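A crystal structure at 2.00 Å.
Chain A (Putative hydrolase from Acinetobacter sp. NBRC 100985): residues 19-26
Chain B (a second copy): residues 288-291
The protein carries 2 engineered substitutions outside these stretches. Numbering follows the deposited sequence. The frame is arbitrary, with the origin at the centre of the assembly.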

# COMPACT_ATOMS: atom_id res chain seq x y z
N LEU A 19 2.28 12.14 -3.37
CA LEU A 19 1.54 13.08 -2.53
C LEU A 19 0.04 12.88 -2.69
O LEU A 19 -0.48 12.87 -3.81
N LEU A 20 -0.65 12.71 -1.56
CA LEU A 20 -2.10 12.47 -1.57
C LEU A 20 -2.88 13.79 -1.54
O LEU A 20 -2.59 14.67 -0.72
N ASP A 21 -3.84 13.92 -2.45
CA ASP A 21 -4.71 15.09 -2.44
C ASP A 21 -6.00 14.80 -1.68
O ASP A 21 -6.58 15.69 -1.07
N GLY A 22 -6.43 13.55 -1.70
CA GLY A 22 -7.70 13.19 -1.09
C GLY A 22 -8.23 11.94 -1.74
O GLY A 22 -7.58 11.36 -2.62
N THR A 23 -9.43 11.53 -1.32
CA THR A 23 -10.03 10.29 -1.78
C THR A 23 -11.48 10.53 -2.21
O THR A 23 -12.27 11.10 -1.45
N ASN A 24 -11.82 10.12 -3.41
CA ASN A 24 -13.21 10.13 -3.82
C ASN A 24 -13.90 8.80 -3.73
O ASN A 24 -13.27 7.80 -3.73
N PHE A 25 -15.22 8.83 -3.72
CA PHE A 25 -16.01 7.59 -3.79
C PHE A 25 -17.02 7.71 -4.92
O PHE A 25 -18.12 8.23 -4.72
N MET A 26 -16.65 7.26 -6.11
CA MET A 26 -17.47 7.49 -7.29
C MET A 26 -18.51 6.40 -7.54
O MET A 26 -18.39 5.28 -7.05
N HIS B 288 -7.02 -0.23 0.69
CA HIS B 288 -6.85 1.01 -0.07
C HIS B 288 -6.71 2.15 0.93
O HIS B 288 -7.62 2.38 1.74
N PHE B 289 -5.60 2.86 0.92
CA PHE B 289 -5.31 3.98 1.82
C PHE B 289 -6.49 4.97 1.99
O PHE B 289 -7.02 5.40 0.94
N LYS B 290 -6.87 5.24 3.20
CA LYS B 290 -7.91 6.15 3.52
C LYS B 290 -7.35 7.26 4.35
O LYS B 290 -6.93 7.06 5.45
N ASP B 291 -7.38 8.44 3.79
CA ASP B 291 -7.15 9.60 4.57
C ASP B 291 -8.45 9.85 5.29
O ASP B 291 -8.39 10.38 6.32

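The contact between the chain A strand and the irregular chain B segment is small, burying 264 Å² in total, and combines a polar cluster of Thr A23, Asp B291 and two waters with modest apolar packing around it. Leu A20 and Thr A23 both direct their CA-to-CB bonds toward chain B, whereas Asp A21 points away and finds its polar partners elsewhere in the structure.

At the centre of the polar cluster, Thr A23, in the m rotamer, donates a short hydrogen bond from OG1 to OD1 of Asp B291 (2.6 Å). Asp B291 points toward the strand with chi1 in the p well; OD1 takes the hydroxyl directly, while OD2 is linked to the backbone N of Thr A23 through a water. Water 1 makes this second connection: it accepts from Thr A23 N at 2.9 Å and donates to Asp B291 OD2 at 2.8 Å, so both carboxylate oxygens are tied to the same residue. Water 2 donates to Thr A23 OG1 (2.8 Å) and to Phe B289 O (2.7 Å), bridging a hydroxyl and a carbonyl that lie 4.2 Å apart. Gly A22 brings its CA within 3.7 Å of Asp B291 OD2; its backbone angles themselves call for glycine, since a CB would be jammed against the preceding carbonyl oxygen.

Leu A20, with chi1 t and chi2 p, makes the apolar contact with Phe B289. Its CD2 lies 3.7 Å from Phe B289 CE1 and equally 3.7 Å from Asp B291 CB, packing against the aromatic ring and the aliphatic base of the aspartate. Phe B289 (chi1 t) leaves its backbone sideways, yet its ring end approaches the leucine. Farther along the strand, Phe A25 (chi1 m) also starts sideways. Lys B290 starts away from the strand (chi1 m), but its CE comes to the edge of the Phe A25 ring, near the ring plane, 4.1 Å from Phe A25 CZ.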

# COMPACT_ATOMS: atom_id res chain seq x y z
CB LEU A 19 1.88 14.52 -2.93
CG LEU A 19 3.34 14.93 -2.80
CD1 LEU A 19 3.55 16.37 -3.29
CD2 LEU A 19 3.80 14.77 -1.35
CB LEU A 20 -2.51 11.59 -0.38
CG LEU A 20 -4.01 11.22 -0.28
CD1 LEU A 20 -4.48 10.44 -1.51
CD2 LEU A 20 -4.30 10.41 0.97
CB ASP A 21 -5.07 15.53 -3.87
CG ASP A 21 -5.51 16.98 -3.92
OD1 ASP A 21 -4.76 17.85 -3.41
OD2 ASP A 21 -6.61 17.26 -4.44
CB THR A 23 -10.02 9.24 -0.67
OG1 THR A 23 -8.69 9.09 -0.17
CG2 THR A 23 -10.50 7.91 -1.20
CB ASN A 24 -13.39 10.65 -5.21
CG ASN A 24 -13.09 12.10 -5.33
OD1 ASN A 24 -13.11 12.86 -4.41
ND2 ASN A 24 -12.78 12.47 -6.50
CB PHE A 25 -16.69 7.30 -2.45
CG PHE A 25 -15.72 7.03 -1.33
CD1 PHE A 25 -15.18 8.07 -0.60
CD2 PHE A 25 -15.35 5.73 -1.02
CE1 PHE A 25 -14.28 7.82 0.42
CE2 PHE A 25 -14.45 5.47 0.00
CZ PHE A 25 -13.91 6.53 0.72
CB MET A 26 -16.59 7.72 -8.53
CG MET A 26 -15.70 6.56 -8.90
SD MET A 26 -14.56 6.96 -10.26
CE MET A 26 -13.62 5.43 -10.31
CB HIS B 288 -8.09 1.20 -0.97
CG HIS B 288 -7.96 2.31 -1.97
ND1 HIS B 288 -8.68 2.34 -3.14
CD2 HIS B 288 -7.21 3.43 -1.96
CE1 HIS B 288 -8.36 3.43 -3.82
NE2 HIS B 288 -7.47 4.11 -3.13
CB PHE B 289 -4.06 4.70 1.33
CG PHE B 289 -3.46 5.66 2.30
CD1 PHE B 289 -4.05 6.86 2.56
CD2 PHE B 289 -2.26 5.38 2.89
CE1 PHE B 289 -3.48 7.76 3.43
CE2 PHE B 289 -1.70 6.25 3.77
CZ PHE B 289 -2.31 7.44 4.05
CB LYS B 290 -9.01 5.50 4.32
CG LYS B 290 -9.89 4.54 3.56
CD LYS B 290 -11.13 4.18 4.34
CE LYS B 290 -12.29 3.92 3.42
NZ LYS B 290 -12.94 2.61 3.56
CB ASP B 291 -6.71 10.79 3.75
CG ASP B 291 -7.71 11.16 2.71
OD1 ASP B 291 -8.24 10.28 2.08
OD2 ASP B 291 -7.95 12.32 2.53
O HOH W 1 -10.26 12.86 1.10
O HOH W 2 -6.95 7.14 -1.09